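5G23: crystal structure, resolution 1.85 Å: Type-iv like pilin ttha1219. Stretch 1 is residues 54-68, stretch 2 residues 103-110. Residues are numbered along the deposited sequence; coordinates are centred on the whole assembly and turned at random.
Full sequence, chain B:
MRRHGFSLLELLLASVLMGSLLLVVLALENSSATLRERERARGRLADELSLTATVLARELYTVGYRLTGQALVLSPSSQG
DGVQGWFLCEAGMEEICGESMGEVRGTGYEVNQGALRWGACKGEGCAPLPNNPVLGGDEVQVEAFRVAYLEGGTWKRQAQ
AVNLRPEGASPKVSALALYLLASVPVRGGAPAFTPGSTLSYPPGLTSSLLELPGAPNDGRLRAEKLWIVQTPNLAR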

ATOM      1  N   THR B  54      -5.701   0.830  -0.604  1.00 14.77           N
ATOM      2  CA  THR B  54      -4.701   1.219  -1.632  1.00 15.62           C
ATOM      3  C   THR B  54      -3.746   0.064  -1.856  1.00 15.10           C
ATOM      4  O   THR B  54      -3.461  -0.247  -3.000  1.00 14.13           O
ATOM      5  N   VAL B  55      -3.348  -0.656  -0.770  1.00 14.78           N
ATOM      6  CA  VAL B  55      -2.415  -1.777  -0.952  1.00 15.21           C
ATOM      7  C   VAL B  55      -3.077  -2.864  -1.769  1.00 14.91           C
ATOM      8  O   VAL B  55      -2.503  -3.398  -2.681  1.00 15.04           O
ATOM      9  N   LEU B  56      -4.289  -3.274  -1.383  1.00 14.79           N
ATOM     10  CA  LEU B  56      -4.954  -4.383  -2.040  1.00 14.49           C
ATOM     11  C   LEU B  56      -5.355  -4.060  -3.452  1.00 15.12           C
ATOM     12  O   LEU B  56      -5.255  -4.938  -4.346  1.00 17.11           O
ATOM     13  N   ALA B  57      -5.806  -2.828  -3.706  1.00 15.09           N
ATOM     14  CA  ALA B  57      -6.222  -2.470  -5.036  1.00 16.19           C
ATOM     15  C   ALA B  57      -5.112  -2.487  -6.011  1.00 17.51           C
ATOM     16  O   ALA B  57      -5.250  -2.998  -7.136  1.00 16.89           O
ATOM     17  N   ARG B  58      -3.952  -1.999  -5.578  1.00 19.30           N
ATOM     18  CA  ARG B  58      -2.814  -1.955  -6.493  1.00 20.90           C
ATOM     19  C   ARG B  58      -2.375  -3.350  -6.865  1.00 21.14           C
ATOM     20  O   ARG B  58      -1.986  -3.613  -7.997  1.00 21.92           O
ATOM     21  N   GLU B  59      -2.419  -4.258  -5.910  1.00 21.42           N
ATOM     22  CA  GLU B  59      -2.004  -5.590  -6.143  1.00 22.93           C
ATOM     23  C   GLU B  59      -3.022  -6.353  -7.035  1.00 23.26           C
ATOM     24  O   GLU B  59      -2.639  -7.122  -7.906  1.00 24.22           O
ATOM     25  N   LEU B  60      -4.305  -6.203  -6.770  1.00 20.03           N
ATOM     26  CA  LEU B  60      -5.316  -6.977  -7.449  1.00 19.57           C
ATOM     27  C   LEU B  60      -5.590  -6.475  -8.883  1.00 19.26           C
ATOM     28  O   LEU B  60      -5.987  -7.280  -9.731  1.00 18.65           O
ATOM     29  N   TYR B  61      -5.353  -5.193  -9.146  1.00 18.59           N
ATOM     30  CA  TYR B  61      -5.528  -4.649 -10.485  1.00 20.07           C
ATOM     31  C   TYR B  61      -4.666  -5.422 -11.501  1.00 22.12           C
ATOM     32  O   TYR B  61      -5.037  -5.562 -12.645  1.00 22.57           O
ATOM     33  N   THR B  62      -3.510  -5.864 -11.063  1.00 22.10           N
ATOM     34  CA  THR B  62      -2.573  -6.539 -11.949  1.00 26.37           C
ATOM     35  C   THR B  62      -2.942  -8.020 -12.259  1.00 25.14           C
ATOM     36  O   THR B  62      -2.369  -8.635 -13.109  1.00 24.84           O
ATOM     37  N   VAL B  63      -3.900  -8.599 -11.527  1.00 25.02           N
ATOM     38  CA  VAL B  63      -4.136 -10.040 -11.640  1.00 24.08           C
ATOM     39  C   VAL B  63      -4.523 -10.371 -13.048  1.00 23.36           C
ATOM     40  O   VAL B  63      -5.360  -9.724 -13.636  1.00 23.26           O
ATOM     41  N   GLY B  64      -3.875 -11.398 -13.615  1.00 22.59           N
ATOM     42  CA  GLY B  64      -4.148 -11.833 -14.937  1.00 22.61           C
ATOM     43  C   GLY B  64      -3.208 -11.248 -15.981  1.00 23.96           C
ATOM     44  O   GLY B  64      -3.216 -11.675 -17.097  1.00 24.72           O
ATOM     45  N   TYR B  65      -2.377 -10.299 -15.599  1.00 25.97           N
ATOM     46  CA  TYR B  65      -1.536  -9.546 -16.539  1.00 27.06           C
ATOM     47  C   TYR B  65      -0.637 -10.465 -17.317  1.00 29.64           C
ATOM     48  O   TYR B  65       0.168 -11.194 -16.729  1.00 29.75           O
ATOM     49  N   ARG B  66      -0.841 -10.458 -18.628  1.00 31.72           N
ATOM     50  CA  ARG B  66      -0.140 -11.259 -19.623  1.00 34.95           C
ATOM     51  C   ARG B  66      -0.096 -12.731 -19.259  1.00 35.45           C
ATOM     52  O   ARG B  66       0.865 -13.398 -19.578  1.00 37.95           O
ATOM     53  N   LEU B  67      -1.146 -13.244 -18.612  1.00 33.80           N
ATOM     54  CA  LEU B  67      -1.162 -14.599 -18.082  1.00 34.92           C
ATOM     55  C   LEU B  67      -2.008 -15.518 -18.921  1.00 36.84           C
ATOM     56  O   LEU B  67      -3.033 -15.127 -19.417  1.00 36.44           O
ATOM     57  N   THR B  68      -1.563 -16.754 -19.077  1.00 37.42           N
ATOM     58  CA  THR B  68      -2.405 -17.840 -19.556  1.00 39.26           C
ATOM     59  C   THR B  68      -2.617 -18.798 -18.396  1.00 37.92           C
ATOM     60  O   THR B  68      -1.694 -19.056 -17.609  1.00 42.56           O
ATOM     61  N   GLU B 103       8.323 -14.118 -15.355  1.00 36.38           N
ATOM     62  CA  GLU B 103       7.853 -15.241 -14.518  1.00 35.26           C
ATOM     63  C   GLU B 103       6.521 -14.933 -13.818  1.00 32.90           C
ATOM     64  O   GLU B 103       6.233 -13.789 -13.458  1.00 30.07           O
ATOM     65  N   VAL B 104       5.779 -15.993 -13.526  1.00 30.71           N
ATOM     66  CA  VAL B 104       4.478 -15.867 -12.864  1.00 28.59           C
ATOM     67  C   VAL B 104       4.629 -15.682 -11.369  1.00 27.20           C
ATOM     68  O   VAL B 104       5.448 -16.352 -10.716  1.00 26.80           O
ATOM     69  N   ARG B 105       3.845 -14.769 -10.793  1.00 24.70           N
ATOM     70  CA  ARG B 105       3.788 -14.581  -9.376  1.00 24.21           C
ATOM     71  C   ARG B 105       2.343 -14.728  -8.877  1.00 21.09           C
ATOM     72  O   ARG B 105       1.423 -14.488  -9.616  1.00 20.51           O
ATOM     73  N   GLY B 106       2.205 -15.164  -7.638  1.00 19.53           N
ATOM     74  CA  GLY B 106       0.924 -15.271  -6.975  1.00 18.69           C
ATOM     75  C   GLY B 106       0.823 -14.328  -5.799  1.00 17.73           C
ATOM     76  O   GLY B 106       1.808 -13.928  -5.168  1.00 17.51           O
ATOM     77  N   THR B 107      -0.406 -14.067  -5.441  1.00 17.89           N
ATOM     78  CA  THR B 107      -0.735 -13.220  -4.347  1.00 17.64           C
ATOM     79  C   THR B 107      -2.015 -13.718  -3.719  1.00 17.04           C
ATOM     80  O   THR B 107      -2.924 -14.199  -4.422  1.00 16.93           O
ATOM     81  N   GLY B 108      -2.101 -13.600  -2.414  1.00 16.34           N
ATOM     82  CA  GLY B 108      -3.312 -14.019  -1.651  1.00 17.45           C
ATOM     83  C   GLY B 108      -3.602 -13.207  -0.389  1.00 17.67           C
ATOM     84  O   GLY B 108      -2.678 -12.781   0.343  1.00 16.92           O
ATOM     85  N   TYR B 109      -4.894 -12.998  -0.134  1.00 17.30           N
ATOM     86  CA  TYR B 109      -5.356 -12.334   1.033  1.00 17.45           C
ATOM     87  C   TYR B 109      -6.390 -13.204   1.715  1.00 19.03           C
ATOM     88  O   TYR B 109      -7.232 -13.809   1.035  1.00 18.33           O
ATOM     89  N   GLU B 110      -6.361 -13.232   3.032  1.00 21.08           N
ATOM     90  CA  GLU B 110      -7.377 -13.931   3.874  1.00 25.04           C
ATOM     91  C   GLU B 110      -7.508 -13.294   5.226  1.00 22.61           C
ATOM     92  O   GLU B 110      -6.584 -12.663   5.667  1.00 19.43           O
TER

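What do the first helical residues of the stretch offer to the strand? Thr 54 lies out of reach, but Val 55, in rotamer t, sits at the margin, its CG1 4.2 Å from Tyr 109 OH. Leu 56 does more. Its CA-to-CB bond points sideways, yet chi1 at -90° (m) and chi2 p bring its end nearer, setting CG over one face of the Tyr 109 ring, 3.6 Å from the centroid and 14° off the ring normal. That is a CH-pi contact, and Leu 56 CD1 reaches within 3.4 Å of Tyr 109 CE1. Ala 57 points away, and the extended Arg 58 leads its end away too.

How is a buried carboxylate accommodated? Glu 59 points toward the strand with chi1 t and chi2 p, and Thr 107, itself pointing toward the helix in rotamer t, donates a hydrogen bond from OG1 to Glu 59 OE2 at 2.8 Å. The aliphatic part of the same side chain lies at the edge of the tyrosine ring, with Glu 59 CG 3.6 Å from Tyr 109 OH.

What closes around Tyr 109 and Thr 107 farther along? Leu 60, mt, starts sideways but brings CD2 to 4.5 Å from Tyr 109 CE2, near the ring plane. Thr 62 turns inward on its own stretch: its OG1 donates to Glu 59 O at 2.8 Å. Val 63, rotamer t, makes a looser contact, CG2 to Thr 107 CG2 at 4.4 Å.

How does the contact resume after the helix? Two type II turns, Thr 62 to Tyr 65 and Gly 64 to Leu 67, carry the chain onward with none of Gly 64, Tyr 65 and Arg 66 touching the strand. Leu 67, tp, then brings CD1 to 3.9 Å from CG1 of Val 104, whose rotamer is t, forming a small apolar contact apart from the tyrosine.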

ATOM      1  CB  THR B  54      -3.928   2.450  -1.186  1.00 16.28           C
ATOM      2  OG1 THR B  54      -4.872   3.520  -0.988  1.00 16.88           O
ATOM      3  CG2 THR B  54      -2.828   2.859  -2.158  1.00 17.33           C
ATOM      4  CB  VAL B  55      -1.916  -2.301   0.408  1.00 15.37           C
ATOM      5  CG1 VAL B  55      -1.116  -3.601   0.289  1.00 16.13           C
ATOM      6  CG2 VAL B  55      -1.025  -1.233   1.104  1.00 15.72           C
ATOM      7  CB  LEU B  56      -6.165  -4.840  -1.205  1.00 13.94           C
ATOM      8  CG  LEU B  56      -5.952  -5.927  -0.156  1.00 13.85           C
ATOM      9  CD1 LEU B  56      -4.989  -5.436   0.939  1.00 14.31           C
ATOM     10  CD2 LEU B  56      -7.309  -6.330   0.476  1.00 13.90           C
ATOM     11  CB  ALA B  57      -6.859  -1.119  -5.069  1.00 17.04           C
ATOM     12  CB  ARG B  58      -1.665  -1.172  -5.885  1.00 21.62           C
ATOM     13  CG  ARG B  58      -0.541  -0.872  -6.856  1.00 24.69           C
ATOM     14  CD  ARG B  58       0.697  -0.142  -6.264  1.00 26.22           C
ATOM     15  NE  ARG B  58       1.623   0.248  -7.363  1.00 28.50           N
ATOM     16  CZ  ARG B  58       2.054   1.475  -7.649  1.00 30.65           C
ATOM     17  NH1 ARG B  58       1.726   2.533  -6.869  1.00 31.53           N
ATOM     18  NH2 ARG B  58       2.860   1.654  -8.692  1.00 32.49           N
ATOM     19  CB  GLU B  59      -1.822  -6.232  -4.770  1.00 24.86           C
ATOM     20  CG  GLU B  59      -1.358  -7.656  -4.715  1.00 28.97           C
ATOM     21  CD  GLU B  59       0.128  -7.767  -4.780  1.00 31.12           C
ATOM     22  OE1 GLU B  59       0.805  -6.714  -4.754  1.00 34.06           O
ATOM     23  OE2 GLU B  59       0.573  -8.900  -4.997  1.00 31.87           O
ATOM     24  CB  LEU B  60      -6.609  -7.042  -6.631  1.00 19.23           C
ATOM     25  CG  LEU B  60      -6.438  -7.847  -5.326  1.00 20.61           C
ATOM     26  CD1 LEU B  60      -7.641  -7.702  -4.422  1.00 21.24           C
ATOM     27  CD2 LEU B  60      -6.189  -9.342  -5.587  1.00 22.05           C
ATOM     28  CB  TYR B  61      -5.115  -3.185 -10.511  1.00 20.30           C
ATOM     29  CG  TYR B  61      -5.263  -2.532 -11.843  1.00 22.42           C
ATOM     30  CD1 TYR B  61      -6.492  -2.024 -12.236  1.00 23.56           C
ATOM     31  CD2 TYR B  61      -4.190  -2.411 -12.720  1.00 24.24           C
ATOM     32  CE1 TYR B  61      -6.656  -1.397 -13.462  1.00 25.15           C
ATOM     33  CE2 TYR B  61      -4.332  -1.767 -13.932  1.00 26.69           C
ATOM     34  CZ  TYR B  61      -5.601  -1.280 -14.308  1.00 27.11           C
ATOM     35  OH  TYR B  61      -5.795  -0.674 -15.528  1.00 31.18           O
ATOM     36  CB  THR B  62      -1.117  -6.483 -11.363  1.00 28.14           C
ATOM     37  OG1 THR B  62      -0.973  -7.308 -10.206  1.00 33.26           O
ATOM     38  CG2 THR B  62      -0.749  -5.124 -10.877  1.00 29.99           C
ATOM     39  CB  VAL B  63      -5.152 -10.493 -10.569  1.00 24.38           C
ATOM     40  CG1 VAL B  63      -5.574 -11.898 -10.832  1.00 27.34           C
ATOM     41  CG2 VAL B  63      -4.491 -10.429  -9.201  1.00 24.26           C
ATOM     42  CB  TYR B  65      -0.691  -8.543 -15.787  1.00 27.88           C
ATOM     43  CG  TYR B  65       0.137  -7.655 -16.681  1.00 30.58           C
ATOM     44  CD1 TYR B  65      -0.480  -6.674 -17.457  1.00 32.54           C
ATOM     45  CD2 TYR B  65       1.499  -7.790 -16.747  1.00 32.69           C
ATOM     46  CE1 TYR B  65       0.260  -5.837 -18.278  1.00 34.82           C
ATOM     47  CE2 TYR B  65       2.254  -6.978 -17.579  1.00 35.54           C
ATOM     48  CZ  TYR B  65       1.624  -6.003 -18.331  1.00 36.71           C
ATOM     49  OH  TYR B  65       2.369  -5.225 -19.159  1.00 41.54           O
ATOM     50  CB  ARG B  66       1.247 -10.651 -19.912  1.00 37.53           C
ATOM     51  CG  ARG B  66       1.156  -9.215 -20.429  1.00 40.65           C
ATOM     52  CD  ARG B  66       2.502  -8.542 -20.661  1.00 45.54           C
ATOM     53  NE  ARG B  66       3.396  -9.384 -21.443  1.00 49.86           N
ATOM     54  CZ  ARG B  66       4.719  -9.211 -21.541  1.00 55.28           C
ATOM     55  NH1 ARG B  66       5.335  -8.177 -20.954  1.00 57.30           N
ATOM     56  NH2 ARG B  66       5.430 -10.068 -22.250  1.00 55.84           N
ATOM     57  CB  LEU B  67      -1.710 -14.604 -16.648  1.00 35.14           C
ATOM     58  CG  LEU B  67      -1.450 -15.835 -15.794  1.00 35.97           C
ATOM     59  CD1 LEU B  67      -0.023 -15.826 -15.318  1.00 37.07           C
ATOM     60  CD2 LEU B  67      -2.340 -15.923 -14.597  1.00 36.01           C
ATOM     61  CB  THR B  68      -1.686 -18.609 -20.728  1.00 41.94           C
ATOM     62  OG1 THR B  68      -1.983 -17.949 -21.942  1.00 42.19           O
ATOM     63  CG2 THR B  68      -2.132 -20.047 -20.857  1.00 44.25           C
ATOM     64  CB  GLU B 103       8.974 -15.594 -13.534  1.00 36.00           C
ATOM     65  CG  GLU B 103      10.110 -16.279 -14.268  1.00 39.43           C
ATOM     66  CD  GLU B 103      11.391 -16.434 -13.436  1.00 42.49           C
ATOM     67  OE1 GLU B 103      11.460 -15.915 -12.271  1.00 42.36           O
ATOM     68  OE2 GLU B 103      12.336 -17.070 -13.989  1.00 46.57           O
ATOM     69  CB  VAL B 104       3.669 -17.168 -13.105  1.00 28.82           C
ATOM     70  CG1 VAL B 104       2.304 -17.081 -12.447  1.00 28.76           C
ATOM     71  CG2 VAL B 104       3.497 -17.422 -14.569  1.00 30.46           C
ATOM     72  CB  ARG B 105       4.259 -13.213  -9.025  1.00 25.27           C
ATOM     73  CG  ARG B 105       5.776 -13.217  -9.239  1.00 29.17           C
ATOM     74  CD  ARG B 105       6.463 -12.180  -8.397  1.00 29.63           C
ATOM     75  NE  ARG B 105       6.221 -12.526  -7.012  1.00 30.29           N
ATOM     76  CZ  ARG B 105       7.082 -13.179  -6.248  1.00 31.51           C
ATOM     77  NH1 ARG B 105       8.252 -13.568  -6.732  1.00 31.55           N
ATOM     78  NH2 ARG B 105       6.741 -13.421  -4.983  1.00 31.13           N
ATOM     79  CB  THR B 107      -0.843 -11.746  -4.843  1.00 19.25           C
ATOM     80  OG1 THR B 107      -0.863 -10.871  -3.701  1.00 20.62           O
ATOM     81  CG2 THR B 107      -2.085 -11.507  -5.701  1.00 19.35           C
ATOM     82  CB  TYR B 109      -6.011 -10.991   0.655  1.00 15.94           C
ATOM     83  CG  TYR B 109      -5.045 -10.027   0.120  1.00 16.55           C
ATOM     84  CD1 TYR B 109      -4.251  -9.268   1.003  1.00 17.18           C
ATOM     85  CD2 TYR B 109      -4.952  -9.780  -1.206  1.00 17.21           C
ATOM     86  CE1 TYR B 109      -3.336  -8.366   0.511  1.00 18.15           C
ATOM     87  CE2 TYR B 109      -4.046  -8.871  -1.709  1.00 18.13           C
ATOM     88  CZ  TYR B 109      -3.238  -8.177  -0.843  1.00 18.06           C
ATOM     89  OH  TYR B 109      -2.386  -7.217  -1.339  1.00 19.43           O
ATOM     90  CB  GLU B 110      -6.895 -15.368   4.158  1.00 31.19           C
ATOM     91  CG  GLU B 110      -6.723 -16.259   2.948  1.00 41.18           C
ATOM     92  CD  GLU B 110      -6.628 -17.731   3.309  1.00 52.55           C
ATOM     93  OE1 GLU B 110      -7.144 -18.136   4.406  1.00 60.25           O
ATOM     94  OE2 GLU B 110      -6.002 -18.475   2.500  1.00 61.66           O
TER